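PDB 4WNY: universal stress protein from Burkholderia pseudomallei, which is of undetermined function but belongs to the universal stress protein A family, whose members probably act in bacterial stress responses. Local coordinates for residues Y6-V11 with I111-I116; R36-Y41 with A87-E92. One frame throughout, in Å; residues are numbered along the deposited sequence.

Both interactions join neighbouring strands of one parallel five-stranded sheet. Interaction 1 pairs strand 8-13 with the start of strand 115-120, in the middle of the strand order. Interaction 2 pairs strand 36-43 with 89-92, which is outermost within the chain. Strands 8-13 and 36-43 are themselves neighbours, and I9 bonds by its backbone to R36 and V38. Interaction 1 is mostly aliphatic and partly buried: I9, L10, L115 and I116 lie in the core, G112 is exposed, and the second subunit is nearby. In interaction 2 strand 36-43 is largely buried, while R89 and L90 are exposed and R89 and a water bring polar chemistry to the sheet edge.

Interaction 1 of 2, residues Y6-V11 with I111-I116; sequences YSIILV and IGASLI
Two backbone hydrogen bonds tie I8 and L10 to the chain entering strand 115-120. S114 N donates to I8 O at 3.1 Å. L10 N donates to L115 O at 2.8 Å. The pairing is parallel, with L10 facing I116. A CA-H...O contact from I116 CA to L10 O, 3.3 Å, adds to it.

Apolar side chains fill both faces of this strand pair. On one face, I9 and L115 lie side by side and point the same way, with I9 CG2 3.9 Å from L115 CD2. Y6 CD1 meets L115 CD2 at 4.2 Å, the ring lying oblique to it. On the other face, L10 lies alongside I116. L10 CG, anti to the backbone N (chi1 -170°), carries the branch whose CD2 meets I116 CG2 and whose CD1 meets I111 CD1. The side chains of L10 and I111 cross at about a right angle. L10 CB meets A113 CB at 3.9 Å. I8 CG2 touches I111 CG2 at 4.0 Å, just where helix 100-111 ends. G112 follows with positive phi and turns the chain toward the strand.

The polar groups at the entry have partners beyond the two segments. S114 OG lies 3.7 Å from Y6 CA and hydrogen-bonds to M5 O. S7 OG bonds to S4 O. Y6 OH bonds to A25 O of the second subunit, and L115 packs on L147 of that subunit.

The contact joins the first strand of the chain to the fourth of a parallel alpha/beta sheet, as expected of the universal stress protein fold. Its chemistry implies a mainly apolar junction, aligned by two backbone hydrogen bonds, with its tyrosine hydroxyl and a leucine drawn into the subunit interface.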
# COMPACT_ATOMS: atom_id res chain seq x y z
N TYR A 6 -10.45 -3.69 5.58
CA TYR A 6 -9.39 -2.99 6.27
C TYR A 6 -9.64 -2.97 7.77
O TYR A 6 -9.22 -2.05 8.46
CB TYR A 6 -9.25 -1.56 5.75
CG TYR A 6 -9.01 -1.48 4.26
CD1 TYR A 6 -7.77 -1.81 3.72
CD2 TYR A 6 -10.02 -1.07 3.39
CE1 TYR A 6 -7.55 -1.74 2.36
CE2 TYR A 6 -9.80 -0.99 2.03
CZ TYR A 6 -8.56 -1.32 1.52
OH TYR A 6 -8.33 -1.25 0.16
N SER A 7 -10.32 -4.00 8.28
CA SER A 7 -10.68 -4.07 9.69
C SER A 7 -9.46 -4.23 10.59
O SER A 7 -9.40 -3.64 11.68
CB SER A 7 -11.64 -5.23 9.93
OG SER A 7 -11.07 -6.46 9.53
N ILE A 8 -8.49 -5.02 10.14
CA ILE A 8 -7.28 -5.26 10.92
C ILE A 8 -6.02 -4.96 10.11
O ILE A 8 -5.74 -5.60 9.10
CB ILE A 8 -7.22 -6.71 11.44
CG1 ILE A 8 -8.36 -6.96 12.43
CG2 ILE A 8 -5.88 -6.99 12.09
CD1 ILE A 8 -8.50 -8.41 12.85
N ILE A 9 -5.25 -3.97 10.57
CA ILE A 9 -4.05 -3.54 9.87
C ILE A 9 -2.78 -3.94 10.61
O ILE A 9 -2.66 -3.74 11.82
CB ILE A 9 -4.04 -2.01 9.68
CG1 ILE A 9 -5.37 -1.53 9.08
CG2 ILE A 9 -2.87 -1.60 8.80
CD1 ILE A 9 -5.48 -0.03 8.97
N LEU A 10 -1.83 -4.50 9.87
CA LEU A 10 -0.55 -4.89 10.43
C LEU A 10 0.55 -3.95 9.94
O LEU A 10 0.64 -3.66 8.75
CB LEU A 10 -0.22 -6.34 10.05
CG LEU A 10 0.96 -7.06 10.70
CD1 LEU A 10 0.72 -8.56 10.69
CD2 LEU A 10 2.27 -6.74 9.98
N VAL A 11 1.38 -3.46 10.86
CA VAL A 11 2.51 -2.61 10.51
C VAL A 11 3.81 -3.16 11.10
O VAL A 11 3.88 -3.46 12.30
CB VAL A 11 2.29 -1.15 10.98
CG1 VAL A 11 1.86 -1.10 12.43
CG2 VAL A 11 3.54 -0.30 10.75
N ILE A 111 -3.10 -13.61 12.64
CA ILE A 111 -3.76 -12.47 13.27
C ILE A 111 -5.08 -12.17 12.55
O ILE A 111 -6.06 -11.75 13.16
CB ILE A 111 -2.85 -11.23 13.27
CG1 ILE A 111 -1.70 -11.42 14.26
CG2 ILE A 111 -3.63 -9.97 13.63
CD1 ILE A 111 -0.61 -10.37 14.14
N GLY A 112 -5.10 -12.41 11.24
CA GLY A 112 -6.27 -12.14 10.44
C GLY A 112 -6.18 -10.78 9.78
O GLY A 112 -7.19 -10.17 9.44
N ALA A 113 -4.95 -10.30 9.61
CA ALA A 113 -4.71 -9.01 8.98
C ALA A 113 -5.11 -9.04 7.51
O ALA A 113 -4.87 -10.02 6.81
CB ALA A 113 -3.25 -8.61 9.12
N SER A 114 -5.73 -7.96 7.06
CA SER A 114 -6.12 -7.83 5.66
C SER A 114 -5.24 -6.80 4.96
O SER A 114 -5.44 -6.49 3.78
CB SER A 114 -7.59 -7.44 5.55
OG SER A 114 -7.88 -6.32 6.37
N LEU A 115 -4.26 -6.27 5.69
CA LEU A 115 -3.35 -5.27 5.16
C LEU A 115 -2.03 -5.26 5.93
O LEU A 115 -2.02 -5.33 7.16
CB LEU A 115 -3.98 -3.88 5.20
CG LEU A 115 -3.08 -2.72 4.77
CD1 LEU A 115 -2.69 -2.86 3.30
CD2 LEU A 115 -3.77 -1.38 5.03
N ILE A 116 -0.92 -5.16 5.20
CA ILE A 116 0.39 -5.04 5.81
C ILE A 116 1.03 -3.70 5.45
O ILE A 116 1.18 -3.37 4.28
CB ILE A 116 1.33 -6.18 5.38
CG1 ILE A 116 0.81 -7.52 5.89
CG2 ILE A 116 2.75 -5.93 5.89
CD1 ILE A 116 1.68 -8.70 5.49

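Interaction 2 of 2, residues R36-Y41 with A87-E92; sequences RLVPVY and APRLVE
The R89 guanidinium has V38 CG1 over one face and a water at its edge, in plane. R89 NH2 donates to this water at 3.2 Å. The R36 guanidinium meets the same water, also at its edge and in plane, through a weak bond from NH2. A87 N donates a third bond to it, also weak. The NH2 atoms of R36 and R89 are 6.2 Å apart with the water between them; it may screen the like charges a little. The R89 chain bends at chi2 (-70°), and its NE makes a weak bond back to A87 O. R89 CG lies 3.5 Å from V38 CG1, the two side chains crossing. The Y41 ring meets L90 CD1 obliquely, 3.5 Å from Y41 CD2. Y41 and L90 lie side by side and point the same way, each with CG anti to its backbone N.

Strands 36-43 and 89-92 run parallel in the sheet of the universal stress protein fold, and the long helix 57-82 lies between them in the chain. This is a beta-alpha-beta connection. Within the segments the strand axes cross at -38°. R89 N donates to P39 O at 2.8 Å. Y41 N then donates to R89 O, and V91 N donates to Y41 O at 2.9 Å. R89 thus uses both its N-H and its C=O on strand 36-43, bracketing V40.

The two proline rings pack side by side, with P39 CD 4.0 Å from P88 CG. Helix 57-82 covers this face: M79 touches P39, L72 and Q76 touch P88, and F64 touches Y41. On the face of V38 and V40, helix 100-111 packs through I111 and L104. V91 CG2 presses on Y41 O at 3.4 Å, and R103 of that helix touches V91.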
# COMPACT_ATOMS: atom_id res chain seq x y z
N ARG A 36 -8.65 -1.74 13.53
CA ARG A 36 -7.74 -2.25 14.54
C ARG A 36 -6.32 -2.28 14.00
O ARG A 36 -6.09 -2.69 12.86
CB ARG A 36 -8.16 -3.65 14.99
CG ARG A 36 -9.51 -3.71 15.68
CD ARG A 36 -9.86 -5.14 16.07
NE ARG A 36 -8.90 -5.70 17.01
CZ ARG A 36 -9.02 -5.63 18.33
NH1 ARG A 36 -10.07 -5.02 18.87
NH2 ARG A 36 -8.10 -6.17 19.11
N LEU A 37 -5.37 -1.83 14.80
CA LEU A 37 -3.97 -1.82 14.39
C LEU A 37 -3.16 -2.84 15.17
O LEU A 37 -3.30 -2.95 16.39
CB LEU A 37 -3.37 -0.43 14.56
CG LEU A 37 -2.00 -0.22 13.90
CD1 LEU A 37 -2.13 -0.22 12.39
CD2 LEU A 37 -1.37 1.07 14.38
N VAL A 38 -2.33 -3.59 14.47
CA VAL A 38 -1.47 -4.58 15.11
C VAL A 38 -0.03 -4.39 14.67
O VAL A 38 0.40 -4.98 13.67
CB VAL A 38 -1.92 -6.02 14.80
CG1 VAL A 38 -1.01 -7.02 15.48
CG2 VAL A 38 -3.37 -6.25 15.23
N PRO A 39 0.73 -3.56 15.40
CA PRO A 39 2.16 -3.41 15.16
C PRO A 39 2.93 -4.67 15.53
O PRO A 39 2.69 -5.24 16.59
CB PRO A 39 2.56 -2.24 16.08
CG PRO A 39 1.28 -1.56 16.43
CD PRO A 39 0.25 -2.65 16.46
N VAL A 40 3.84 -5.11 14.66
CA VAL A 40 4.65 -6.28 14.98
C VAL A 40 6.14 -5.94 14.94
O VAL A 40 6.61 -5.25 14.05
CB VAL A 40 4.36 -7.46 14.03
CG1 VAL A 40 2.90 -7.89 14.14
CG2 VAL A 40 4.70 -7.10 12.59
N TYR A 41 6.86 -6.43 15.95
CA TYR A 41 8.31 -6.31 15.98
C TYR A 41 8.92 -7.66 15.63
O TYR A 41 8.66 -8.65 16.31
CB TYR A 41 8.79 -5.83 17.35
CG TYR A 41 10.29 -5.62 17.43
CD1 TYR A 41 10.86 -4.39 17.15
CD2 TYR A 41 11.14 -6.67 17.79
CE1 TYR A 41 12.23 -4.19 17.23
CE2 TYR A 41 12.51 -6.48 17.87
CZ TYR A 41 13.05 -5.25 17.59
OH TYR A 41 14.41 -5.07 17.67
N ALA A 87 -3.57 -4.67 19.54
CA ALA A 87 -2.49 -4.97 20.46
C ALA A 87 -1.24 -5.42 19.71
O ALA A 87 -1.30 -6.34 18.90
CB ALA A 87 -2.92 -6.04 21.45
N PRO A 88 -0.11 -4.74 19.96
CA PRO A 88 1.18 -5.07 19.33
C PRO A 88 1.64 -6.49 19.62
O PRO A 88 1.38 -7.02 20.71
CB PRO A 88 2.14 -4.05 19.96
CG PRO A 88 1.27 -2.92 20.37
CD PRO A 88 -0.01 -3.55 20.82
N ARG A 89 2.33 -7.10 18.66
CA ARG A 89 2.83 -8.46 18.82
C ARG A 89 4.34 -8.53 18.61
O ARG A 89 4.89 -7.81 17.77
CB ARG A 89 2.14 -9.41 17.84
CG ARG A 89 0.64 -9.21 17.70
CD ARG A 89 -0.13 -9.63 18.94
NE ARG A 89 -1.57 -9.53 18.72
CZ ARG A 89 -2.31 -10.49 18.18
NH1 ARG A 89 -1.74 -11.62 17.79
NH2 ARG A 89 -3.62 -10.32 18.01
N LEU A 90 5.00 -9.38 19.37
CA LEU A 90 6.40 -9.69 19.13
C LEU A 90 6.47 -10.98 18.32
O LEU A 90 5.93 -12.00 18.73
CB LEU A 90 7.18 -9.83 20.44
CG LEU A 90 8.70 -9.92 20.32
CD1 LEU A 90 9.30 -8.54 20.17
CD2 LEU A 90 9.30 -10.65 21.51
N VAL A 91 7.10 -10.92 17.15
CA VAL A 91 7.23 -12.10 16.31
C VAL A 91 8.69 -12.46 16.09
O VAL A 91 9.57 -11.59 16.05
CB VAL A 91 6.52 -11.91 14.94
CG1 VAL A 91 5.07 -11.50 15.15
CG2 VAL A 91 7.25 -10.88 14.09
N GLU A 92 8.96 -13.75 15.98
CA GLU A 92 10.32 -14.24 15.79
C GLU A 92 10.38 -15.18 14.59
O GLU A 92 9.51 -16.04 14.43
CB GLU A 92 10.80 -14.96 17.05
CG GLU A 92 10.73 -14.12 18.32
CD GLU A 92 11.29 -14.85 19.53
OE1 GLU A 92 11.44 -16.08 19.47
OE2 GLU A 92 11.60 -14.17 20.54
O HOH W 1 -4.99 -7.46 18.43